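PDB 1NRF: regulatory protein BLAR1 from Bacillus licheniformis, which probably senses beta-lactam antibiotics at the cell surface through acylation of its extracellular sensor domain, passing the signal to the cytoplasm. Local coordinates for residues Phe31-Asn43 with Asp223-Lys236. Residues are numbered along the deposited sequence; the frame is centred on the assembly and turned at random.
Sequences FSASGGFVLFNSN and DNTFFFAVHIQGEK
Two neighbouring antiparallel strands of the central sheet, 33-41 and 225-234, are zipped together from Ser-34 and Gln-233 to Phe-40 and Phe-227, four hydrogen-bonded pairs in all. Val-38 N, for one, lies 2.9 Å from Ala-229 O. In this penicillin-binding transpeptidase domain the pair joins an early strand to the last one, with 179 residues between the two segments, and the sheet separates helix 239-253, over Phe-37 and Val-230, from helix 158-170, over Phe-40 and Phe-227. On the former face Val-230 CG2 meets the edge of the Phe-37 ring at CD1, 3.4 Å away; on the latter, Phe-40 and Phe-227 run side by side, CD1 to CD1 4.1 Å. At the end of the pair, asparagine side chains carry the contact on. Asn-224 swings its amide away from its own backbone N (chi1 -152°), which carries ND2 to Asn-41 OD1 at 2.9 Å, an almost straight bond that arrives above the acceptor's amide plane. Asn-224 OD1 accepts Asn-43 N at 3.2 Å, and the nearly parallel amides of these two residues stack while Asn-43 ND2 reaches Asp-223 O (2.8 Å). Ser-42 OG, at the edge of the Phe-227 ring, donates to Thr-225 O, 2.8 Å away.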
loop_
_atom_site.group_PDB
_atom_site.type_symbol
_atom_site.label_atom_id
_atom_site.label_comp_id
_atom_site.label_asym_id
_atom_site.label_seq_id
_atom_site.Cartn_x
_atom_site.Cartn_y
_atom_site.Cartn_z
ATOM N N PHE A 31 14.296 -14.275 4.235
ATOM C CA PHE A 31 13.358 -14.621 3.176
ATOM C C PHE A 31 14.023 -14.650 1.810
ATOM O O PHE A 31 13.354 -14.538 0.782
ATOM C CB PHE A 31 12.192 -13.632 3.193
ATOM C CG PHE A 31 11.370 -13.718 4.446
ATOM C CD1 PHE A 31 10.344 -14.651 4.554
ATOM C CD2 PHE A 31 11.679 -12.930 5.553
ATOM C CE1 PHE A 31 9.643 -14.807 5.747
ATOM C CE2 PHE A 31 10.988 -13.078 6.749
ATOM C CZ PHE A 31 9.966 -14.021 6.848
ATOM N N SER A 32 15.344 -14.815 1.811
ATOM C CA SER A 32 16.117 -14.864 0.577
ATOM C C SER A 32 15.734 -13.686 -0.309
ATOM O O SER A 32 15.618 -13.818 -1.535
ATOM C CB SER A 32 15.855 -16.183 -0.161
ATOM O OG SER A 32 16.358 -17.281 0.579
ATOM N N ALA A 33 15.550 -12.530 0.320
ATOM C CA ALA A 33 15.157 -11.325 -0.400
ATOM C C ALA A 33 16.065 -10.128 -0.154
ATOM O O ALA A 33 16.852 -10.099 0.795
ATOM C CB ALA A 33 13.725 -10.956 -0.028
ATOM N N SER A 34 15.937 -9.140 -1.031
ATOM C CA SER A 34 16.679 -7.894 -0.920
ATOM C C SER A 34 15.626 -6.808 -1.111
ATOM O O SER A 34 14.615 -7.028 -1.771
ATOM C CB SER A 34 17.776 -7.794 -1.998
ATOM O OG SER A 34 17.260 -7.453 -3.272
ATOM N N GLY A 35 15.847 -5.646 -0.516
ATOM C CA GLY A 35 14.876 -4.579 -0.648
ATOM C C GLY A 35 15.168 -3.409 0.267
ATOM O O GLY A 35 16.318 -3.164 0.642
ATOM N N GLY A 36 14.121 -2.683 0.634
ATOM C CA GLY A 36 14.315 -1.534 1.485
ATOM C C GLY A 36 13.282 -1.395 2.573
ATOM O O GLY A 36 12.261 -2.090 2.588
ATOM N N PHE A 37 13.558 -0.472 3.488
ATOM C CA PHE A 37 12.678 -0.212 4.608
ATOM C C PHE A 37 12.683 1.272 4.960
ATOM O O PHE A 37 13.736 1.861 5.212
ATOM C CB PHE A 37 13.140 -1.030 5.812
ATOM C CG PHE A 37 12.404 -0.724 7.075
ATOM C CD1 PHE A 37 11.121 -1.217 7.289
ATOM C CD2 PHE A 37 13.003 0.046 8.071
ATOM C CE1 PHE A 37 10.442 -0.954 8.483
ATOM C CE2 PHE A 37 12.338 0.317 9.264
ATOM C CZ PHE A 37 11.055 -0.185 9.472
ATOM N N VAL A 38 11.499 1.873 4.951
ATOM C CA VAL A 38 11.353 3.267 5.316
ATOM C C VAL A 38 10.357 3.360 6.464
ATOM O O VAL A 38 9.232 2.863 6.364
ATOM C CB VAL A 38 10.808 4.131 4.161
ATOM C CG1 VAL A 38 10.750 5.582 4.593
ATOM C CG2 VAL A 38 11.683 3.989 2.927
ATOM N N LEU A 39 10.783 3.968 7.565
ATOM C CA LEU A 39 9.907 4.180 8.711
ATOM C C LEU A 39 9.910 5.678 9.027
ATOM O O LEU A 39 10.955 6.328 8.946
ATOM C CB LEU A 39 10.407 3.403 9.915
ATOM C CG LEU A 39 9.694 3.719 11.230
ATOM C CD1 LEU A 39 8.361 2.977 11.290
ATOM C CD2 LEU A 39 10.587 3.308 12.389
ATOM N N PHE A 40 8.750 6.233 9.371
ATOM C CA PHE A 40 8.665 7.652 9.700
ATOM C C PHE A 40 8.004 7.929 11.045
ATOM O O PHE A 40 6.833 7.593 11.255
ATOM C CB PHE A 40 7.922 8.421 8.602
ATOM C CG PHE A 40 7.821 9.908 8.861
ATOM C CD1 PHE A 40 6.601 10.488 9.231
ATOM C CD2 PHE A 40 8.947 10.724 8.758
ATOM C CE1 PHE A 40 6.510 11.859 9.494
ATOM C CE2 PHE A 40 8.867 12.091 9.018
ATOM C CZ PHE A 40 7.640 12.662 9.389
ATOM N N ASN A 41 8.769 8.549 11.946
ATOM C CA ASN A 41 8.295 8.912 13.280
ATOM C C ASN A 41 7.732 10.337 13.215
ATOM O O ASN A 41 8.481 11.302 13.088
ATOM C CB ASN A 41 9.453 8.852 14.280
ATOM C CG ASN A 41 8.994 8.979 15.725
ATOM O OD1 ASN A 41 8.093 9.761 16.036
ATOM N ND2 ASN A 41 9.626 8.219 16.618
ATOM N N SER A 42 6.413 10.457 13.311
ATOM C CA SER A 42 5.740 11.753 13.231
ATOM C C SER A 42 6.214 12.762 14.263
ATOM O O SER A 42 6.565 13.894 13.921
ATOM C CB SER A 42 4.225 11.574 13.362
ATOM O OG SER A 42 3.716 10.727 12.346
ATOM N N ASN A 43 6.207 12.352 15.527
ATOM C CA ASN A 43 6.634 13.220 16.619
ATOM C C ASN A 43 8.088 13.644 16.496
ATOM O O ASN A 43 8.423 14.805 16.699
ATOM C CB ASN A 43 6.440 12.524 17.970
ATOM C CG ASN A 43 4.988 12.312 18.312
ATOM O OD1 ASN A 43 4.102 12.876 17.672
ATOM N ND2 ASN A 43 4.731 11.504 19.339
ATOM N N ASP A 223 0.080 8.140 21.518
ATOM C CA ASP A 223 0.604 9.490 21.360
ATOM C C ASP A 223 1.452 9.694 20.104
ATOM O O ASP A 223 2.063 10.754 19.932
ATOM C CB ASP A 223 1.418 9.866 22.600
ATOM C CG ASP A 223 2.570 8.908 22.856
ATOM O OD1 ASP A 223 2.545 7.779 22.316
ATOM O OD2 ASP A 223 3.498 9.279 23.612
ATOM N N ASN A 224 1.473 8.702 19.217
ATOM C CA ASN A 224 2.285 8.804 18.006
ATOM C C ASN A 224 1.742 7.954 16.846
ATOM O O ASN A 224 0.838 7.137 17.020
ATOM C CB ASN A 224 3.721 8.378 18.345
ATOM C CG ASN A 224 4.764 9.044 17.467
ATOM O OD1 ASN A 224 4.445 9.861 16.600
ATOM N ND2 ASN A 224 6.028 8.697 17.695
ATOM N N THR A 225 2.289 8.177 15.658
ATOM C CA THR A 225 1.896 7.428 14.471
ATOM C C THR A 225 3.141 7.154 13.643
ATOM O O THR A 225 3.902 8.069 13.315
ATOM C CB THR A 225 0.890 8.199 13.614
ATOM O OG1 THR A 225 -0.189 8.638 14.439
ATOM C CG2 THR A 225 0.322 7.299 12.520
ATOM N N PHE A 226 3.341 5.889 13.312
ATOM C CA PHE A 226 4.499 5.482 12.538
ATOM C C PHE A 226 4.073 5.053 11.151
ATOM O O PHE A 226 3.198 4.207 11.010
ATOM C CB PHE A 226 5.214 4.315 13.237
ATOM C CG PHE A 226 5.799 4.674 14.571
ATOM C CD1 PHE A 226 7.122 5.109 14.670
ATOM C CD2 PHE A 226 5.014 4.624 15.723
ATOM C CE1 PHE A 226 7.661 5.496 15.902
ATOM C CE2 PHE A 226 5.535 5.010 16.965
ATOM C CZ PHE A 226 6.862 5.448 17.057
ATOM N N PHE A 227 4.697 5.629 10.131
ATOM C CA PHE A 227 4.394 5.280 8.750
ATOM C C PHE A 227 5.557 4.467 8.212
ATOM O O PHE A 227 6.711 4.836 8.397
ATOM C CB PHE A 227 4.194 6.543 7.906
ATOM C CG PHE A 227 2.999 7.362 8.313
ATOM C CD1 PHE A 227 3.116 8.363 9.272
ATOM C CD2 PHE A 227 1.751 7.109 7.756
ATOM C CE1 PHE A 227 2.013 9.098 9.670
ATOM C CE2 PHE A 227 0.639 7.837 8.147
ATOM C CZ PHE A 227 0.768 8.836 9.109
ATOM N N PHE A 228 5.258 3.359 7.545
ATOM C CA PHE A 228 6.307 2.489 7.023
ATOM C C PHE A 228 6.014 1.904 5.639
ATOM O O PHE A 228 4.867 1.793 5.208
ATOM C CB PHE A 228 6.546 1.330 7.996
ATOM C CG PHE A 228 5.338 0.473 8.198
ATOM C CD1 PHE A 228 4.397 0.791 9.163
ATOM C CD2 PHE A 228 5.098 -0.618 7.360
ATOM C CE1 PHE A 228 3.223 0.038 9.296
ATOM C CE2 PHE A 228 3.930 -1.375 7.482
ATOM C CZ PHE A 228 2.989 -1.042 8.456
ATOM N N ALA A 229 7.079 1.511 4.957
ATOM C CA ALA A 229 6.969 0.923 3.643
ATOM C C ALA A 229 8.186 0.040 3.421
ATOM O O ALA A 229 9.325 0.452 3.653
ATOM C CB ALA A 229 6.893 2.018 2.571
ATOM N N VAL A 230 7.927 -1.186 2.994
ATOM C CA VAL A 230 8.972 -2.145 2.711
ATOM C C VAL A 230 8.780 -2.632 1.284
ATOM O O VAL A 230 7.657 -2.951 0.884
ATOM C CB VAL A 230 8.886 -3.376 3.648
ATOM C CG1 VAL A 230 9.718 -4.515 3.094
ATOM C CG2 VAL A 230 9.377 -3.014 5.036
ATOM N N HIS A 231 9.859 -2.660 0.504
ATOM C CA HIS A 231 9.769 -3.182 -0.847
ATOM C C HIS A 231 10.859 -4.216 -1.006
ATOM O O HIS A 231 12.010 -3.957 -0.658
ATOM C CB HIS A 231 9.930 -2.092 -1.903
ATOM C CG HIS A 231 9.894 -2.621 -3.306
ATOM N ND1 HIS A 231 11.001 -3.162 -3.928
ATOM C CD2 HIS A 231 8.865 -2.773 -4.172
ATOM C CE1 HIS A 231 10.653 -3.629 -5.112
ATOM N NE2 HIS A 231 9.363 -3.405 -5.284
ATOM N N ILE A 232 10.494 -5.382 -1.534
ATOM C CA ILE A 232 11.447 -6.473 -1.708
ATOM C C ILE A 232 11.506 -7.084 -3.107
ATOM O O ILE A 232 10.647 -6.847 -3.964
ATOM C CB ILE A 232 11.146 -7.628 -0.731
ATOM C CG1 ILE A 232 9.790 -8.253 -1.073
ATOM C CG2 ILE A 232 11.151 -7.123 0.704
ATOM C CD1 ILE A 232 9.480 -9.528 -0.295
ATOM N N GLN A 233 12.537 -7.891 -3.319
ATOM C CA GLN A 233 12.754 -8.581 -4.585
ATOM C C GLN A 233 13.512 -9.855 -4.241
ATOM O O GLN A 233 14.577 -9.797 -3.619
ATOM C CB GLN A 233 13.605 -7.726 -5.537
ATOM C CG GLN A 233 13.190 -6.270 -5.619
ATOM C CD GLN A 233 14.079 -5.457 -6.545
ATOM O OE1 GLN A 233 14.006 -4.227 -6.570
ATOM N NE2 GLN A 233 14.922 -6.140 -7.312
ATOM N N GLY A 234 12.967 -10.999 -4.635
ATOM C CA GLY A 234 13.623 -12.260 -4.346
ATOM C C GLY A 234 12.947 -13.401 -5.071
ATOM O O GLY A 234 12.151 -13.172 -5.982
ATOM N N GLU A 235 13.248 -14.631 -4.667
ATOM C CA GLU A 235 12.645 -15.792 -5.307
ATOM C C GLU A 235 11.388 -16.301 -4.594
ATOM O O GLU A 235 10.881 -17.374 -4.918
ATOM C CB GLU A 235 13.666 -16.920 -5.411
ATOM C CG GLU A 235 14.245 -17.366 -4.085
ATOM C CD GLU A 235 14.915 -18.724 -4.188
ATOM O OE1 GLU A 235 14.217 -19.701 -4.543
ATOM O OE2 GLU A 235 16.136 -18.815 -3.916
ATOM N N LYS A 236 10.896 -15.535 -3.624
ATOM C CA LYS A 236 9.690 -15.907 -2.885
ATOM C C LYS A 236 8.467 -15.665 -3.760
ATOM O O LYS A 236 8.248 -14.545 -4.226
ATOM C CB LYS A 236 9.558 -15.068 -1.611
ATOM C CG LYS A 236 10.600 -15.342 -0.550
ATOM C CD LYS A 236 10.548 -16.781 -0.079
ATOM C CE LYS A 236 10.721 -16.859 1.418
ATOM N NZ LYS A 236 9.581 -16.179 2.089
#